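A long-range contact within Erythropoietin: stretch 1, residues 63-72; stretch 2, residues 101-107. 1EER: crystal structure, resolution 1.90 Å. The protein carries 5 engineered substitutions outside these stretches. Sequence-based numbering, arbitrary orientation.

Stretch 1, residues 63-72: VWQGLALLSE
Stretch 2 101-107: GLRSLTT

Helices that pack nearly antiparallel often combine an apolar seam with a polar margin, and this pair from erythropoietin is a compact example. Both stretches are helical throughout, with phi/psi near -62/-43 and i to i+4 backbone hydrogen bonds. Their axes approach to 10.2 Å, with 156° between N-to-C directions. The register sets CA of Ser 71 6.2 Å from CA of Leu 102, and CA of Leu 67 7.4 Å from CA of Thr 106. Together they bury 326 Å², without a direct hydrogen bond between them.

Leu 102 is covered most, at 86 Å². Its CA-to-CB bond points toward the first helix, and its chi1 m, chi2 t rotamer places CD2 3.6 Å from CD1 of Leu 67 and 4.1 Å from CD1 of Leu 70, while CD1 of Leu 102 lies 3.7 Å from CA of Ser 71, a small residue where the backbones are nearer. Leu 67, whose CA-to-CB bond also points toward the other helix, is t at chi1 (-163°) and p at chi2; its CD2 reaches to 4.4 Å from CB of Leu 105, whose rotamer is m, t. Leu 70 has chi1 -129°, chi2 t. All four leucines are buried, their apolar side chains needing no polar partner; Ser 71 and Thr 106, partly exposed, carry hydroxyls that bind water.

Thr 106, with 68 Å² covered by the first helix, joins this seam to the margin. With chi1 m, its OG1 donates to O of Leu 102 at 2.8 Å. OG1 also accepts from a water at 2.5 Å; the same water hydrogen-bonds OG of Ser 71 (chi1 m) at 3.1 Å, so it bridges the two hydroxyls. Trp 64 starts sideways, but chi1 t and chi2 -105° bring its indole nearer: CZ3 lies 3.3 Å from O of Thr 106, at the ring edge, and CH2 is 3.6 Å from CG2 of Thr 106.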

# COMPACT_ATOMS: atom_id res chain seq x y z
N VAL A 63 3.82 12.01 15.22
CA VAL A 63 4.19 11.58 13.86
C VAL A 63 5.38 12.32 13.24
O VAL A 63 6.31 11.70 12.72
CB VAL A 63 2.95 11.67 12.91
CG1 VAL A 63 3.36 11.36 11.47
CG2 VAL A 63 1.88 10.70 13.38
N TRP A 64 5.34 13.65 13.29
CA TRP A 64 6.40 14.45 12.72
C TRP A 64 7.75 14.16 13.37
O TRP A 64 8.74 13.90 12.68
CB TRP A 64 6.07 15.93 12.85
CG TRP A 64 7.11 16.78 12.24
CD1 TRP A 64 8.06 17.52 12.89
CD2 TRP A 64 7.39 16.92 10.84
NE1 TRP A 64 8.91 18.11 11.99
CE2 TRP A 64 8.52 17.76 10.72
CE3 TRP A 64 6.79 16.42 9.68
CZ2 TRP A 64 9.06 18.10 9.48
CZ3 TRP A 64 7.33 16.76 8.45
CH2 TRP A 64 8.46 17.60 8.36
N GLN A 65 7.80 14.19 14.69
CA GLN A 65 9.06 13.92 15.36
C GLN A 65 9.45 12.46 15.19
O GLN A 65 10.62 12.16 14.92
CB GLN A 65 8.95 14.25 16.83
CG GLN A 65 8.83 15.71 17.08
CD GLN A 65 8.68 16.02 18.54
OE1 GLN A 65 8.10 17.04 18.92
NE2 GLN A 65 9.20 15.14 19.38
N GLY A 66 8.49 11.55 15.33
CA GLY A 66 8.79 10.15 15.17
C GLY A 66 9.39 9.84 13.81
O GLY A 66 10.35 9.07 13.70
N LEU A 67 8.83 10.45 12.78
CA LEU A 67 9.29 10.27 11.40
C LEU A 67 10.72 10.79 11.23
O LEU A 67 11.52 10.19 10.52
CB LEU A 67 8.37 11.01 10.44
CG LEU A 67 8.44 10.63 8.96
CD1 LEU A 67 7.87 9.23 8.76
CD2 LEU A 67 7.67 11.67 8.14
N ALA A 68 11.01 11.91 11.89
CA ALA A 68 12.34 12.51 11.84
C ALA A 68 13.37 11.55 12.42
O ALA A 68 14.43 11.33 11.83
CB ALA A 68 12.35 13.82 12.62
N LEU A 69 13.06 10.96 13.57
CA LEU A 69 13.96 10.01 14.23
C LEU A 69 14.14 8.80 13.33
O LEU A 69 15.25 8.27 13.20
CB LEU A 69 13.35 9.61 15.58
CG LEU A 69 13.79 8.39 16.40
CD1 LEU A 69 15.29 8.21 16.36
CD2 LEU A 69 13.33 8.58 17.83
N LEU A 70 13.04 8.38 12.71
CA LEU A 70 13.02 7.24 11.79
C LEU A 70 13.96 7.49 10.61
O LEU A 70 14.75 6.62 10.23
CB LEU A 70 11.59 7.02 11.27
CG LEU A 70 10.96 5.61 11.36
CD1 LEU A 70 9.74 5.55 10.46
CD2 LEU A 70 11.96 4.54 10.95
N SER A 71 13.87 8.68 10.03
CA SER A 71 14.73 9.04 8.90
C SER A 71 16.20 8.91 9.30
O SER A 71 17.02 8.39 8.54
CB SER A 71 14.45 10.48 8.45
OG SER A 71 13.14 10.61 7.94
N GLU A 72 16.52 9.39 10.50
CA GLU A 72 17.89 9.33 10.99
C GLU A 72 18.31 7.89 11.21
O GLU A 72 19.46 7.52 10.95
CB GLU A 72 18.03 10.09 12.31
CG GLU A 72 17.62 11.56 12.26
CD GLU A 72 17.58 12.20 13.64
OE1 GLU A 72 18.48 11.89 14.45
OE2 GLU A 72 16.67 13.01 13.91
N GLY A 101 11.64 6.90 0.26
CA GLY A 101 10.27 7.02 0.71
C GLY A 101 10.09 7.98 1.88
O GLY A 101 9.19 8.82 1.87
N LEU A 102 10.95 7.84 2.89
CA LEU A 102 10.88 8.70 4.08
C LEU A 102 11.07 10.16 3.68
O LEU A 102 10.45 11.05 4.26
CB LEU A 102 11.95 8.29 5.11
CG LEU A 102 11.55 7.11 6.01
CD1 LEU A 102 12.70 6.71 6.90
CD2 LEU A 102 10.35 7.50 6.86
N ARG A 103 11.90 10.39 2.68
CA ARG A 103 12.15 11.75 2.22
C ARG A 103 10.87 12.33 1.62
O ARG A 103 10.52 13.48 1.87
CB ARG A 103 13.28 11.78 1.19
CG ARG A 103 13.75 13.19 0.83
CD ARG A 103 14.69 13.20 -0.38
NE ARG A 103 16.02 12.71 -0.06
CZ ARG A 103 16.53 11.58 -0.52
NH1 ARG A 103 15.82 10.81 -1.33
NH2 ARG A 103 17.75 11.19 -0.15
N SER A 104 10.17 11.52 0.84
CA SER A 104 8.93 11.97 0.21
C SER A 104 7.85 12.19 1.27
O SER A 104 7.15 13.21 1.25
CB SER A 104 8.47 10.94 -0.81
OG SER A 104 9.43 10.79 -1.84
N LEU A 105 7.72 11.25 2.19
CA LEU A 105 6.72 11.35 3.25
C LEU A 105 6.94 12.60 4.09
O LEU A 105 5.98 13.27 4.47
CB LEU A 105 6.76 10.09 4.12
CG LEU A 105 6.33 8.82 3.37
CD1 LEU A 105 6.69 7.59 4.18
CD2 LEU A 105 4.82 8.89 3.11
N THR A 106 8.20 12.91 4.38
CA THR A 106 8.53 14.10 5.17
C THR A 106 8.01 15.37 4.49
O THR A 106 7.46 16.27 5.14
CB THR A 106 10.04 14.27 5.36
OG1 THR A 106 10.58 13.14 6.05
CG2 THR A 106 10.33 15.54 6.15
N THR A 107 8.22 15.46 3.18
CA THR A 107 7.79 16.62 2.42
C THR A 107 6.26 16.61 2.39
O THR A 107 5.63 17.65 2.58
CB THR A 107 8.33 16.58 0.96
OG1 THR A 107 9.76 16.66 0.98
CG2 THR A 107 7.78 17.74 0.15
O HOH W 1 11.36 13.07 8.45